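Local coordinates for hypothetical protein PH0495 (PDB 1X3L), which catalyses the ATP-dependent phosphorylation of D-glycerate to 2-phosphoglycerate, with magnesium as the metal cofactor, at residues A[68-82]-A[88-102]. Numbering follows the deposited sequence.
Sequences EDILDVEDGVAVTKY and LKRIKVIEAGHPIPD
Glu68 grips the loop that leads into strand 92-96 with both carboxylate oxygens: OE1 takes Lys89 N at 3.1 Å and OE2 takes Arg90 N at 2.7 Å, each on its syn side. CG, anti to the carbonyl carbon (chi1 -66°), rests on Ile91 CD1, and the extended chain carries the carboxylate to these amides. Cut back to an alanine, it would offer neither amide an acceptor, and the loop is likely to be held less firmly. The strands pair in parallel, from Lys92 N to Gly76 O through to Ala96 N to Thr80 O. Apolar side chains pack closely on both faces, Ala78 CB against Ile91 CG2 at 4.0 Å and Val77 CG2 against Ile94 CD1. Looser is the solvent side: Arg90 lays a guanidinium face over Glu74 O, and its salt bridge to Glu74 is long, that carboxylate pairing chiefly with Arg118. Tyr82 has Ala96 O over one ring face and makes a very short OH bond, of doubtful length, to OD2 of Asp102, N-cap of helix 103-118. Strand 75-81 lies between strand 51-56 and edge strand 92-96 of the parallel sheet; helix 60-70 meets the face of Ala78 and Val93 (by Cys61), helix 103-118 that of Val77 and Ile94 (by Glu111).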
ATOM      1  N   GLU A  68       0.394   4.369 -21.175  1.00 41.39           N
ATOM      2  CA  GLU A  68       0.709   4.241 -22.599  1.00 45.15           C
ATOM      3  C   GLU A  68      -0.467   3.686 -23.399  1.00 45.34           C
ATOM      4  O   GLU A  68      -0.581   3.947 -24.595  1.00 45.53           O
ATOM      5  CB  GLU A  68       1.915   3.322 -22.826  1.00 45.74           C
ATOM      6  CG  GLU A  68       3.236   3.830 -22.291  1.00 47.46           C
ATOM      7  CD  GLU A  68       4.410   3.024 -22.822  1.00 49.72           C
ATOM      8  OE1 GLU A  68       4.366   1.777 -22.758  1.00 51.60           O
ATOM      9  OE2 GLU A  68       5.381   3.639 -23.302  1.00 52.90           O
ATOM     10  N   ASP A  69      -1.337   2.917 -22.749  1.00 46.49           N
ATOM     11  CA  ASP A  69      -2.479   2.342 -23.453  1.00 47.53           C
ATOM     12  C   ASP A  69      -3.603   3.342 -23.691  1.00 47.71           C
ATOM     13  O   ASP A  69      -4.504   3.084 -24.492  1.00 48.00           O
ATOM     14  CB  ASP A  69      -3.036   1.125 -22.702  1.00 49.82           C
ATOM     15  CG  ASP A  69      -2.068  -0.047 -22.690  1.00 52.04           C
ATOM     16  OD1 ASP A  69      -1.274  -0.176 -23.645  1.00 53.52           O
ATOM     17  OD2 ASP A  69      -2.110  -0.848 -21.731  1.00 53.15           O
ATOM     18  N   ILE A  70      -3.559   4.480 -23.008  1.00 45.78           N
ATOM     19  CA  ILE A  70      -4.602   5.483 -23.189  1.00 45.74           C
ATOM     20  C   ILE A  70      -4.066   6.841 -23.620  1.00 46.02           C
ATOM     21  O   ILE A  70      -4.842   7.745 -23.921  1.00 47.14           O
ATOM     22  CB  ILE A  70      -5.431   5.672 -21.901  1.00 44.36           C
ATOM     23  CG1 ILE A  70      -4.542   6.205 -20.773  1.00 43.40           C
ATOM     24  CG2 ILE A  70      -6.069   4.351 -21.507  1.00 42.84           C
ATOM     25  CD1 ILE A  70      -5.288   6.449 -19.471  1.00 40.91           C
ATOM     26  N   LEU A  71      -2.745   6.981 -23.654  1.00 46.69           N
ATOM     27  CA  LEU A  71      -2.125   8.244 -24.045  1.00 48.15           C
ATOM     28  C   LEU A  71      -0.794   8.029 -24.755  1.00 48.54           C
ATOM     29  O   LEU A  71      -0.057   7.091 -24.445  1.00 47.79           O
ATOM     30  CB  LEU A  71      -1.896   9.126 -22.812  1.00 48.81           C
ATOM     31  CG  LEU A  71      -3.115   9.670 -22.061  1.00 50.76           C
ATOM     32  CD1 LEU A  71      -2.672  10.272 -20.733  1.00 48.45           C
ATOM     33  CD2 LEU A  71      -3.825  10.715 -22.916  1.00 50.56           C
ATOM     34  N   ASP A  72      -0.488   8.902 -25.713  1.00 49.01           N
ATOM     35  CA  ASP A  72       0.773   8.812 -26.436  1.00 49.03           C
ATOM     36  C   ASP A  72       1.824   9.490 -25.573  1.00 48.82           C
ATOM     37  O   ASP A  72       1.733  10.685 -25.297  1.00 50.14           O
ATOM     38  CB  ASP A  72       0.673   9.516 -27.791  1.00 50.88           C
ATOM     39  CG  ASP A  72      -0.329   8.853 -28.718  1.00 53.50           C
ATOM     40  OD1 ASP A  72      -0.201   7.629 -28.956  1.00 55.21           O
ATOM     41  OD2 ASP A  72      -1.241   9.553 -29.211  1.00 52.64           O
ATOM     42  N   VAL A  73       2.816   8.722 -25.136  1.00 47.89           N
ATOM     43  CA  VAL A  73       3.863   9.259 -24.279  1.00 47.23           C
ATOM     44  C   VAL A  73       5.130   9.623 -25.044  1.00 47.45           C
ATOM     45  O   VAL A  73       5.743   8.780 -25.696  1.00 46.31           O
ATOM     46  CB  VAL A  73       4.217   8.257 -23.159  1.00 46.75           C
ATOM     47  CG1 VAL A  73       5.330   8.814 -22.288  1.00 46.37           C
ATOM     48  CG2 VAL A  73       2.981   7.967 -22.319  1.00 45.79           C
ATOM     49  N   GLU A  74       5.513  10.892 -24.952  1.00 47.25           N
ATOM     50  CA  GLU A  74       6.704  11.387 -25.625  1.00 48.14           C
ATOM     51  C   GLU A  74       7.927  10.623 -25.148  1.00 47.71           C
ATOM     52  O   GLU A  74       8.755  10.195 -25.951  1.00 48.38           O
ATOM     53  CB  GLU A  74       6.889  12.879 -25.340  1.00 48.39           C
ATOM     54  CG  GLU A  74       8.159  13.476 -25.929  1.00 50.75           C
ATOM     55  CD  GLU A  74       8.265  13.258 -27.425  1.00 51.39           C
ATOM     56  OE1 GLU A  74       7.250  13.458 -28.127  1.00 50.69           O
ATOM     57  OE2 GLU A  74       9.365  12.895 -27.898  1.00 53.18           O
ATOM     58  N   ASP A  75       8.031  10.455 -23.834  1.00 46.40           N
ATOM     59  CA  ASP A  75       9.154   9.744 -23.242  1.00 46.77           C
ATOM     60  C   ASP A  75       8.968   9.634 -21.732  1.00 46.28           C
ATOM     61  O   ASP A  75       8.071  10.259 -21.159  1.00 47.10           O
ATOM     62  CB  ASP A  75      10.465  10.472 -23.564  1.00 47.62           C
ATOM     63  CG  ASP A  75      11.692   9.683 -23.140  1.00 49.81           C
ATOM     64  OD1 ASP A  75      11.738   8.461 -23.392  1.00 49.62           O
ATOM     65  OD2 ASP A  75      12.620  10.288 -22.564  1.00 52.43           O
ATOM     66  N   GLY A  76       9.811   8.830 -21.094  1.00 43.88           N
ATOM     67  CA  GLY A  76       9.721   8.656 -19.659  1.00 42.67           C
ATOM     68  C   GLY A  76      10.636   7.564 -19.147  1.00 40.98           C
ATOM     69  O   GLY A  76      11.431   6.998 -19.900  1.00 39.66           O
ATOM     70  N   VAL A  77      10.531   7.271 -17.858  1.00 38.53           N
ATOM     71  CA  VAL A  77      11.343   6.231 -17.243  1.00 38.06           C
ATOM     72  C   VAL A  77      10.551   5.524 -16.146  1.00 38.03           C
ATOM     73  O   VAL A  77       9.738   6.139 -15.455  1.00 36.94           O
ATOM     74  CB  VAL A  77      12.643   6.807 -16.627  1.00 37.29           C
ATOM     75  CG1 VAL A  77      12.319   7.709 -15.441  1.00 36.33           C
ATOM     76  CG2 VAL A  77      13.559   5.669 -16.196  1.00 39.39           C
ATOM     77  N   ALA A  78      10.785   4.225 -16.010  1.00 36.21           N
ATOM     78  CA  ALA A  78      10.121   3.415 -15.003  1.00 37.78           C
ATOM     79  C   ALA A  78      11.207   2.703 -14.211  1.00 37.70           C
ATOM     80  O   ALA A  78      11.978   1.919 -14.767  1.00 38.45           O
ATOM     81  CB  ALA A  78       9.194   2.403 -15.671  1.00 36.90           C
ATOM     82  N   VAL A  79      11.280   2.994 -12.916  1.00 37.79           N
ATOM     83  CA  VAL A  79      12.287   2.390 -12.046  1.00 36.84           C
ATOM     84  C   VAL A  79      11.621   1.370 -11.131  1.00 38.29           C
ATOM     85  O   VAL A  79      10.750   1.719 -10.330  1.00 37.61           O
ATOM     86  CB  VAL A  79      12.987   3.464 -11.192  1.00 37.04           C
ATOM     87  CG1 VAL A  79      14.212   2.872 -10.508  1.00 36.45           C
ATOM     88  CG2 VAL A  79      13.375   4.649 -12.067  1.00 35.28           C
ATOM     89  N   THR A  80      12.028   0.108 -11.256  1.00 38.85           N
ATOM     90  CA  THR A  80      11.442  -0.960 -10.456  1.00 40.31           C
ATOM     91  C   THR A  80      12.494  -1.955  -9.964  1.00 41.84           C
ATOM     92  O   THR A  80      13.674  -1.834 -10.286  1.00 41.40           O
ATOM     93  CB  THR A  80      10.357  -1.708 -11.271  1.00 40.92           C
ATOM     94  OG1 THR A  80       9.638  -2.601 -10.412  1.00 41.72           O
ATOM     95  CG2 THR A  80      10.990  -2.506 -12.410  1.00 41.15           C
ATOM     96  N   LYS A  81      12.056  -2.933  -9.177  1.00 43.20           N
ATOM     97  CA  LYS A  81      12.950  -3.948  -8.627  1.00 44.63           C
ATOM     98  C   LYS A  81      13.511  -4.898  -9.681  1.00 45.88           C
ATOM     99  O   LYS A  81      12.955  -5.041 -10.772  1.00 45.08           O
ATOM    100  CB  LYS A  81      12.221  -4.770  -7.563  1.00 44.41           C
ATOM    101  CG  LYS A  81      11.950  -4.032  -6.270  1.00 45.86           C
ATOM    102  CD  LYS A  81      11.206  -4.923  -5.273  1.00 49.89           C
ATOM    103  CE  LYS A  81      11.990  -6.192  -4.945  1.00 48.77           C
ATOM    104  NZ  LYS A  81      13.301  -5.910  -4.298  1.00 50.02           N
ATOM    105  N   TYR A  82      14.624  -5.542  -9.344  1.00 46.40           N
ATOM    106  CA  TYR A  82      15.258  -6.496 -10.245  1.00 48.26           C
ATOM    107  C   TYR A  82      14.298  -7.657 -10.471  1.00 48.80           C
ATOM    108  O   TYR A  82      13.778  -8.237  -9.517  1.00 49.91           O
ATOM    109  CB  TYR A  82      16.570  -7.008  -9.637  1.00 46.42           C
ATOM    110  CG  TYR A  82      17.645  -5.947  -9.538  1.00 46.48           C
ATOM    111  CD1 TYR A  82      18.185  -5.366 -10.688  1.00 46.50           C
ATOM    112  CD2 TYR A  82      18.105  -5.505  -8.299  1.00 45.63           C
ATOM    113  CE1 TYR A  82      19.153  -4.369 -10.604  1.00 48.16           C
ATOM    114  CE2 TYR A  82      19.075  -4.507  -8.204  1.00 45.55           C
ATOM    115  CZ  TYR A  82      19.593  -3.943  -9.358  1.00 46.75           C
ATOM    116  OH  TYR A  82      20.541  -2.947  -9.270  1.00 47.73           O
ATOM    117  N   LEU A  88       8.401  -1.686 -22.116  1.00 55.67           N
ATOM    118  CA  LEU A  88       7.396  -0.679 -22.446  1.00 53.82           C
ATOM    119  C   LEU A  88       7.626  -0.129 -23.854  1.00 53.22           C
ATOM    120  O   LEU A  88       8.712  -0.265 -24.415  1.00 51.99           O
ATOM    121  CB  LEU A  88       7.434   0.460 -21.422  1.00 51.41           C
ATOM    122  CG  LEU A  88       6.997   0.078 -20.002  1.00 52.06           C
ATOM    123  CD1 LEU A  88       7.256   1.230 -19.046  1.00 50.11           C
ATOM    124  CD2 LEU A  88       5.519  -0.295 -20.006  1.00 49.65           C
ATOM    125  N   LYS A  89       6.600   0.499 -24.416  1.00 52.77           N
ATOM    126  CA  LYS A  89       6.676   1.046 -25.765  1.00 53.27           C
ATOM    127  C   LYS A  89       7.540   2.291 -25.919  1.00 53.29           C
ATOM    128  O   LYS A  89       8.393   2.345 -26.804  1.00 52.73           O
ATOM    129  CB  LYS A  89       5.264   1.321 -26.286  1.00 53.98           C
ATOM    130  CG  LYS A  89       4.437   0.054 -26.447  1.00 56.22           C
ATOM    131  CD  LYS A  89       2.981   0.349 -26.763  1.00 58.11           C
ATOM    132  CE  LYS A  89       2.181  -0.944 -26.845  1.00 60.13           C
ATOM    133  NZ  LYS A  89       0.729  -0.704 -27.051  1.00 61.52           N
ATOM    134  N   ARG A  90       7.332   3.290 -25.069  1.00 52.87           N
ATOM    135  CA  ARG A  90       8.116   4.514 -25.167  1.00 52.37           C
ATOM    136  C   ARG A  90       8.734   4.946 -23.844  1.00 51.28           C
ATOM    137  O   ARG A  90       9.261   6.051 -23.727  1.00 50.65           O
ATOM    138  CB  ARG A  90       7.252   5.645 -25.720  1.00 54.50           C
ATOM    139  CG  ARG A  90       6.617   5.327 -27.060  1.00 56.98           C
ATOM    140  CD  ARG A  90       6.406   6.597 -27.849  1.00 59.31           C
ATOM    141  NE  ARG A  90       7.675   7.291 -28.044  1.00 62.90           N
ATOM    142  CZ  ARG A  90       7.804   8.465 -28.652  1.00 64.51           C
ATOM    143  NH1 ARG A  90       6.735   9.087 -29.131  1.00 64.85           N
ATOM    144  NH2 ARG A  90       9.006   9.018 -28.779  1.00 64.57           N
ATOM    145  N   ILE A  91       8.675   4.067 -22.853  1.00 49.91           N
ATOM    146  CA  ILE A  91       9.227   4.369 -21.542  1.00 47.67           C
ATOM    147  C   ILE A  91      10.401   3.447 -21.236  1.00 47.27           C
ATOM    148  O   ILE A  91      10.278   2.222 -21.287  1.00 45.29           O
ATOM    149  CB  ILE A  91       8.148   4.218 -20.449  1.00 46.24           C
ATOM    150  CG1 ILE A  91       6.986   5.165 -20.752  1.00 44.93           C
ATOM    151  CG2 ILE A  91       8.740   4.517 -19.080  1.00 44.12           C
ATOM    152  CD1 ILE A  91       5.788   4.980 -19.856  1.00 44.85           C
ATOM    153  N   LYS A  92      11.542   4.053 -20.922  1.00 46.71           N
ATOM    154  CA  LYS A  92      12.750   3.302 -20.613  1.00 46.96           C
ATOM    155  C   LYS A  92      12.585   2.633 -19.259  1.00 46.02           C
ATOM    156  O   LYS A  92      12.051   3.234 -18.325  1.00 44.85           O
ATOM    157  CB  LYS A  92      13.954   4.247 -20.588  1.00 48.08           C
ATOM    158  CG  LYS A  92      15.284   3.575 -20.293  1.00 51.63           C
ATOM    159  CD  LYS A  92      16.392   4.616 -20.156  1.00 54.18           C
ATOM    160  CE  LYS A  92      17.757   3.970 -19.963  1.00 56.21           C
ATOM    161  NZ  LYS A  92      18.205   3.228 -21.176  1.00 58.36           N
ATOM    162  N   VAL A  93      13.046   1.391 -19.152  1.00 44.41           N
ATOM    163  CA  VAL A  93      12.936   0.652 -17.902  1.00 43.62           C
ATOM    164  C   VAL A  93      14.278   0.416 -17.221  1.00 43.54           C
ATOM    165  O   VAL A  93      15.246  -0.015 -17.852  1.00 44.36           O
ATOM    166  CB  VAL A  93      12.253  -0.715 -18.119  1.00 43.58           C
ATOM    167  CG1 VAL A  93      12.260  -1.511 -16.819  1.00 42.98           C
ATOM    168  CG2 VAL A  93      10.826  -0.512 -18.610  1.00 40.77           C
ATOM    169  N   ILE A  94      14.321   0.695 -15.923  1.00 42.38           N
ATOM    170  CA  ILE A  94      15.524   0.508 -15.126  1.00 40.93           C
ATOM    171  C   ILE A  94      15.191  -0.271 -13.860  1.00 42.15           C
ATOM    172  O   ILE A  94      14.253   0.082 -13.142  1.00 41.94           O
ATOM    173  CB  ILE A  94      16.137   1.861 -14.713  1.00 40.91           C
ATOM    174  CG1 ILE A  94      16.570   2.636 -15.958  1.00 41.06           C
ATOM    175  CG2 ILE A  94      17.322   1.639 -13.786  1.00 40.50           C
ATOM    176  CD1 ILE A  94      17.090   4.024 -15.659  1.00 40.75           C
ATOM    177  N   GLU A  95      15.946  -1.332 -13.591  1.00 41.42           N
ATOM    178  CA  GLU A  95      15.724  -2.124 -12.385  1.00 41.91           C
ATOM    179  C   GLU A  95      16.775  -1.688 -11.375  1.00 41.41           C
ATOM    180  O   GLU A  95      17.961  -1.646 -11.693  1.00 42.19           O
ATOM    181  CB  GLU A  95      15.853  -3.623 -12.687  1.00 43.31           C
ATOM    182  CG  GLU A  95      14.965  -4.088 -13.835  1.00 45.18           C
ATOM    183  CD  GLU A  95      14.903  -5.603 -13.961  1.00 48.91           C
ATOM    184  OE1 GLU A  95      15.921  -6.269 -13.680  1.00 49.32           O
ATOM    185  OE2 GLU A  95      13.838  -6.126 -14.353  1.00 48.39           O
ATOM    186  N   ALA A  96      16.344  -1.354 -10.163  1.00 41.08           N
ATOM    187  CA  ALA A  96      17.274  -0.884  -9.148  1.00 40.96           C
ATOM    188  C   ALA A  96      17.204  -1.637  -7.830  1.00 40.96           C
ATOM    189  O   ALA A  96      16.379  -2.527  -7.652  1.00 41.48           O
ATOM    190  CB  ALA A  96      17.055   0.601  -8.906  1.00 41.55           C
ATOM    191  N   GLY A  97      18.074  -1.257  -6.902  1.00 41.97           N
ATOM    192  CA  GLY A  97      18.121  -1.913  -5.610  1.00 43.05           C
ATOM    193  C   GLY A  97      16.987  -1.612  -4.646  1.00 44.45           C
ATOM    194  O   GLY A  97      16.448  -0.500  -4.605  1.00 43.23           O
ATOM    195  N   HIS A  98      16.636  -2.629  -3.864  1.00 42.91           N
ATOM    196  CA  HIS A  98      15.587  -2.551  -2.855  1.00 43.52           C
ATOM    197  C   HIS A  98      15.677  -3.817  -2.006  1.00 43.73           C
ATOM    198  O   HIS A  98      15.841  -4.915  -2.541  1.00 43.07           O
ATOM    199  CB  HIS A  98      14.206  -2.459  -3.514  1.00 43.23           C
ATOM    200  CG  HIS A  98      13.072  -2.427  -2.536  1.00 42.55           C
ATOM    201  ND1 HIS A  98      12.586  -3.561  -1.922  1.00 43.84           N
ATOM    202  CD2 HIS A  98      12.361  -1.391  -2.031  1.00 42.06           C
ATOM    203  CE1 HIS A  98      11.625  -3.225  -1.078  1.00 42.26           C
ATOM    204  NE2 HIS A  98      11.470  -1.914  -1.125  1.00 42.36           N
ATOM    205  N   PRO A  99      15.544  -3.692  -0.675  1.00 44.04           N
ATOM    206  CA  PRO A  99      15.312  -2.487   0.129  1.00 44.58           C
ATOM    207  C   PRO A  99      16.508  -1.550   0.294  1.00 44.70           C
ATOM    208  O   PRO A  99      16.395  -0.504   0.928  1.00 47.03           O
ATOM    209  CB  PRO A  99      14.853  -3.062   1.462  1.00 43.59           C
ATOM    210  CG  PRO A  99      15.711  -4.273   1.582  1.00 44.72           C
ATOM    211  CD  PRO A  99      15.625  -4.881   0.192  1.00 44.04           C
ATOM    212  N   ILE A 100      17.656  -1.924  -0.259  1.00 45.55           N
ATOM    213  CA  ILE A 100      18.842  -1.082  -0.152  1.00 44.34           C
ATOM    214  C   ILE A 100      19.153  -0.493  -1.515  1.00 42.65           C
ATOM    215  O   ILE A 100      19.323  -1.221  -2.492  1.00 41.48           O
ATOM    216  CB  ILE A 100      20.064  -1.878   0.345  1.00 47.22           C
ATOM    217  CG1 ILE A 100      19.762  -2.477   1.719  1.00 48.46           C
ATOM    218  CG2 ILE A 100      21.287  -0.963   0.425  1.00 47.35           C
ATOM    219  CD1 ILE A 100      20.899  -3.303   2.287  1.00 50.90           C
ATOM    220  N   PRO A 101      19.232   0.842  -1.596  1.00 41.41           N
ATOM    221  CA  PRO A 101      19.519   1.521  -2.861  1.00 40.96           C
ATOM    222  C   PRO A 101      20.912   1.225  -3.407  1.00 42.48           C
ATOM    223  O   PRO A 101      21.857   1.009  -2.644  1.00 41.95           O
ATOM    224  CB  PRO A 101      19.344   2.991  -2.502  1.00 40.25           C
ATOM    225  CG  PRO A 101      19.830   3.034  -1.082  1.00 39.06           C
ATOM    226  CD  PRO A 101      19.178   1.808  -0.481  1.00 40.66           C
ATOM    227  N   ASP A 102      21.027   1.194  -4.731  1.00 43.53           N
ATOM    228  CA  ASP A 102      22.315   0.970  -5.376  1.00 45.55           C
ATOM    229  C   ASP A 102      22.488   2.001  -6.485  1.00 45.98           C
ATOM    230  O   ASP A 102      21.669   2.919  -6.619  1.00 45.55           O
ATOM    231  CB  ASP A 102      22.437  -0.457  -5.933  1.00 45.09           C
ATOM    232  CG  ASP A 102      21.404  -0.775  -6.994  1.00 46.05           C
ATOM    233  OD1 ASP A 102      21.047   0.119  -7.789  1.00 46.90           O
ATOM    234  OD2 ASP A 102      20.966  -1.941  -7.048  1.00 45.50           O
TER
HETATM  235  O   HOH W   1      10.334   7.858 -26.416  1.00 56.26           O